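Local coordinates for putative immunoglobulin A1 protease (Bacteroides ovatus, PDB 3N6Z), which is of unproven function but is a putative immunoglobulin A1 protease, so may cleave antibody chains, at residues A[236-241]-A[354-359]. Numbering follows the deposited sequence.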
ATOM      1  N   ASN A 236      10.723   5.417   4.786  1.00  7.97           N
ATOM      2  CA  ASN A 236      10.744   6.385   3.705  0.60  7.97           C
ATOM      3  C   ASN A 236       9.405   6.457   2.982  1.00  7.42           C
ATOM      4  O   ASN A 236       9.320   6.432   1.760  1.00  8.24           O
ATOM      5  CB  ASN A 236      11.903   6.133   2.746  0.60  8.88           C
ATOM      6  CG  ASN A 236      13.263   5.924   3.457  0.60  9.91           C
ATOM      7  OD1 ASN A 236      14.038   5.096   3.039  0.60 17.88           O
ATOM      8  ND2 ASN A 236      13.533   6.667   4.497  0.60 15.10           N
ATOM      9  N   CYS A 237       8.335   6.543   3.761  1.00  7.59           N
ATOM     10  CA  CYS A 237       6.989   6.685   3.190  1.00  8.01           C
ATOM     11  C   CYS A 237       6.287   7.907   3.718  1.00  8.00           C
ATOM     12  O   CYS A 237       6.501   8.322   4.852  1.00  8.28           O
ATOM     13  CB  CYS A 237       6.105   5.474   3.486  1.00  7.66           C
ATOM     14  SG  CYS A 237       6.663   3.936   2.706  1.00  8.45           S
ATOM     15  N   TYR A 238       5.404   8.475   2.904  1.00  7.73           N
ATOM     16  CA  TYR A 238       4.483   9.515   3.354  1.00  7.54           C
ATOM     17  C   TYR A 238       3.155   9.415   2.643  1.00  7.53           C
ATOM     18  O   TYR A 238       3.062   8.822   1.569  1.00  7.57           O
ATOM     19  CB  TYR A 238       5.121  10.923   3.252  1.00  9.53           C
ATOM     20  CG  TYR A 238       4.791  11.757   2.048  1.00  8.72           C
ATOM     21  CD1 TYR A 238       5.463  11.600   0.835  1.00  9.11           C
ATOM     22  CD2 TYR A 238       3.796  12.723   2.114  1.00  8.57           C
ATOM     23  CE1 TYR A 238       5.151  12.404  -0.273  1.00  9.57           C
ATOM     24  CE2 TYR A 238       3.486  13.527   1.028  1.00  9.81           C
ATOM     25  CZ  TYR A 238       4.149  13.358  -0.174  1.00 10.01           C
ATOM     26  OH  TYR A 238       3.830  14.178  -1.228  1.00 12.32           O
ATOM     27  N   ALA A 239       2.140  10.036   3.229  1.00  7.50           N
ATOM     28  CA  ALA A 239       0.816  10.067   2.648  1.00  8.43           C
ATOM     29  C   ALA A 239       0.182  11.427   2.831  1.00  8.43           C
ATOM     30  O   ALA A 239       0.463  12.133   3.799  1.00  8.66           O
ATOM     31  CB  ALA A 239      -0.083   8.969   3.253  1.00  9.89           C
ATOM     32  N   TYR A 240      -0.705  11.776   1.905  1.00  9.57           N
ATOM     33  CA  TYR A 240      -1.458  13.014   2.007  1.00  9.31           C
ATOM     34  C   TYR A 240      -2.905  12.943   1.619  1.00 11.12           C
ATOM     35  O   TYR A 240      -3.629  13.964   1.667  1.00 13.76           O
ATOM     36  CB  TYR A 240      -0.720  14.170   1.357  1.00 11.38           C
ATOM     37  CG  TYR A 240      -0.515  14.172  -0.142  1.00 11.23           C
ATOM     38  CD1 TYR A 240       0.485  13.413  -0.730  1.00 11.74           C
ATOM     39  CD2 TYR A 240      -1.229  15.058  -0.954  1.00 12.45           C
ATOM     40  CE1 TYR A 240       0.762  13.509  -2.084  1.00 13.86           C
ATOM     41  CE2 TYR A 240      -0.978  15.135  -2.341  1.00 14.04           C
ATOM     42  CZ  TYR A 240       0.046  14.371  -2.885  1.00 14.99           C
ATOM     43  OH  TYR A 240       0.372  14.394  -4.230  1.00 18.82           O
ATOM     44  N   GLY A 241      -3.401  11.759   1.299  1.00 11.76           N
ATOM     45  CA  GLY A 241      -4.865  11.626   1.156  1.00 12.31           C
ATOM     46  C   GLY A 241      -5.619  11.544   2.490  1.00 12.46           C
ATOM     47  O   GLY A 241      -5.091  11.083   3.488  1.00 14.45           O
ATOM     48  N   ASN A 354       3.182  21.979  -6.235  1.00 33.07           N
ATOM     49  CA  ASN A 354       2.243  22.332  -5.151  1.00 30.62           C
ATOM     50  C   ASN A 354       2.738  22.031  -3.715  1.00 29.17           C
ATOM     51  O   ASN A 354       1.949  22.049  -2.768  1.00 31.26           O
ATOM     52  CB  ASN A 354       0.898  21.636  -5.393  1.00 30.92           C
ATOM     53  CG  ASN A 354       1.006  20.128  -5.350  1.00 31.78           C
ATOM     54  OD1 ASN A 354       2.100  19.585  -5.113  1.00 27.92           O
ATOM     55  ND2 ASN A 354      -0.105  19.441  -5.611  1.00 30.09           N
ATOM     56  N   GLY A 355       4.023  21.731  -3.553  1.00 25.52           N
ATOM     57  CA  GLY A 355       4.595  21.500  -2.225  1.00 22.98           C
ATOM     58  C   GLY A 355       4.690  20.047  -1.832  1.00 19.89           C
ATOM     59  O   GLY A 355       5.480  19.719  -0.935  1.00 20.30           O
ATOM     60  N   TYR A 356       3.909  19.171  -2.485  1.00 17.26           N
ATOM     61  CA  TYR A 356       3.928  17.762  -2.120  1.00 14.24           C
ATOM     62  C   TYR A 356       5.000  17.032  -2.926  1.00 13.44           C
ATOM     63  O   TYR A 356       4.952  17.037  -4.156  1.00 13.41           O
ATOM     64  CB  TYR A 356       2.568  17.112  -2.366  1.00 13.40           C
ATOM     65  CG  TYR A 356       1.449  17.591  -1.491  1.00 12.70           C
ATOM     66  CD1 TYR A 356       1.411  17.299  -0.129  1.00 12.34           C
ATOM     67  CD2 TYR A 356       0.400  18.349  -2.037  1.00 16.14           C
ATOM     68  CE1 TYR A 356       0.395  17.741   0.687  1.00 14.54           C
ATOM     69  CE2 TYR A 356      -0.661  18.773  -1.226  1.00 17.65           C
ATOM     70  CZ  TYR A 356      -0.634  18.481   0.144  1.00 16.99           C
ATOM     71  OH  TYR A 356      -1.676  18.883   0.939  1.00 19.99           O
ATOM     72  N   PRO A 357       5.955  16.366  -2.255  1.00 11.28           N
ATOM     73  CA  PRO A 357       6.958  15.612  -2.987  1.00 11.04           C
ATOM     74  C   PRO A 357       6.356  14.427  -3.749  1.00 10.72           C
ATOM     75  O   PRO A 357       5.380  13.815  -3.298  1.00 12.18           O
ATOM     76  CB  PRO A 357       7.918  15.131  -1.890  1.00 11.88           C
ATOM     77  CG  PRO A 357       7.758  16.111  -0.811  1.00 13.70           C
ATOM     78  CD  PRO A 357       6.306  16.464  -0.828  1.00 11.92           C
ATOM     79  N   ILE A 358       6.953  14.142  -4.885  1.00 10.67           N
ATOM     80  CA  ILE A 358       6.564  13.040  -5.754  1.00 11.03           C
ATOM     81  C   ILE A 358       7.844  12.361  -6.259  1.00 11.23           C
ATOM     82  O   ILE A 358       8.926  12.720  -5.838  1.00 12.90           O
ATOM     83  CB  ILE A 358       5.596  13.517  -6.887  1.00 12.67           C
ATOM     84  CG1 ILE A 358       6.282  14.568  -7.773  1.00 14.87           C
ATOM     85  CG2 ILE A 358       4.287  14.050  -6.299  1.00 14.06           C
ATOM     86  CD1 ILE A 358       5.478  14.981  -8.971  1.00 19.52           C
ATOM     87  N   PHE A 359       7.728  11.381  -7.142  1.00 10.84           N
ATOM     88  CA  PHE A 359       8.910  10.796  -7.723  1.00 10.71           C
ATOM     89  C   PHE A 359       9.289  11.568  -8.964  1.00 11.25           C
ATOM     90  O   PHE A 359       8.441  12.189  -9.615  1.00 12.08           O
ATOM     91  CB  PHE A 359       8.708   9.315  -8.111  1.00 10.13           C
ATOM     92  CG  PHE A 359       8.330   8.394  -6.969  1.00  9.51           C
ATOM     93  CD1 PHE A 359       8.715   8.610  -5.663  1.00 10.42           C
ATOM     94  CD2 PHE A 359       7.611   7.255  -7.265  1.00  8.98           C
ATOM     95  CE1 PHE A 359       8.379   7.709  -4.667  1.00  9.55           C
ATOM     96  CE2 PHE A 359       7.295   6.325  -6.291  1.00  9.38           C
ATOM     97  CZ  PHE A 359       7.661   6.585  -4.990  1.00 10.05           C
TER
HETATM   98  O   HOH W   1      -1.278  16.666  -5.441  0.60 17.24           O
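The phenol OH of Tyr238 donates to the backbone O of Pro357 across 2.6 Å, a short bond in the carbonyl plane on a lone pair, with a C=O...donor angle of 134°. It ties one face of a stack of parallel strands, consistent with a beta-solenoid, to the C-terminal tail: strand 237-239 lies between strands 204-206 and 268-270, and the tail follows helix 334-344. Tyrosine suits position 238 because its ring spans the gap and still ends in a donor. Proline N, 3.2 Å from Tyr238 OH in Pro357, has no hydrogen to share, so the bond is to its O. Pro357 CD lies 3.8 Å from Tyr238 CZ, while Ile341 of the helix touches both residues. Two residues on, just beyond the end of the strand, Tyr240 lays its ring on that of Tyr356 in an offset stack, centroids 3.9 Å apart and planes at 11°. Tyr240 CD2 sits over the centre of the Tyr356 ring; Tyr356 CB adds a CH-pi contact over the Tyr240 ring. Chi1 of 67° puts CG of Tyr240 between the backbone N and the carbonyl carbon; the stack holds the ring beyond. A flat ring suits position 356, where Tyr240 and Trp271 both meet it. An alanine in place of Tyr240 would probably leave the Tyr356 ring without its stacking partner and freer to turn. Asn354 shapes the approach as an Asx turn, its OD1 accepting from Tyr356 N at 3.2 Å, and its ND2 donates at 3.0 Å to a water that also hydrogen-bonds Tyr240 OH, 3.1 Å away in the plane of the Tyr240 ring.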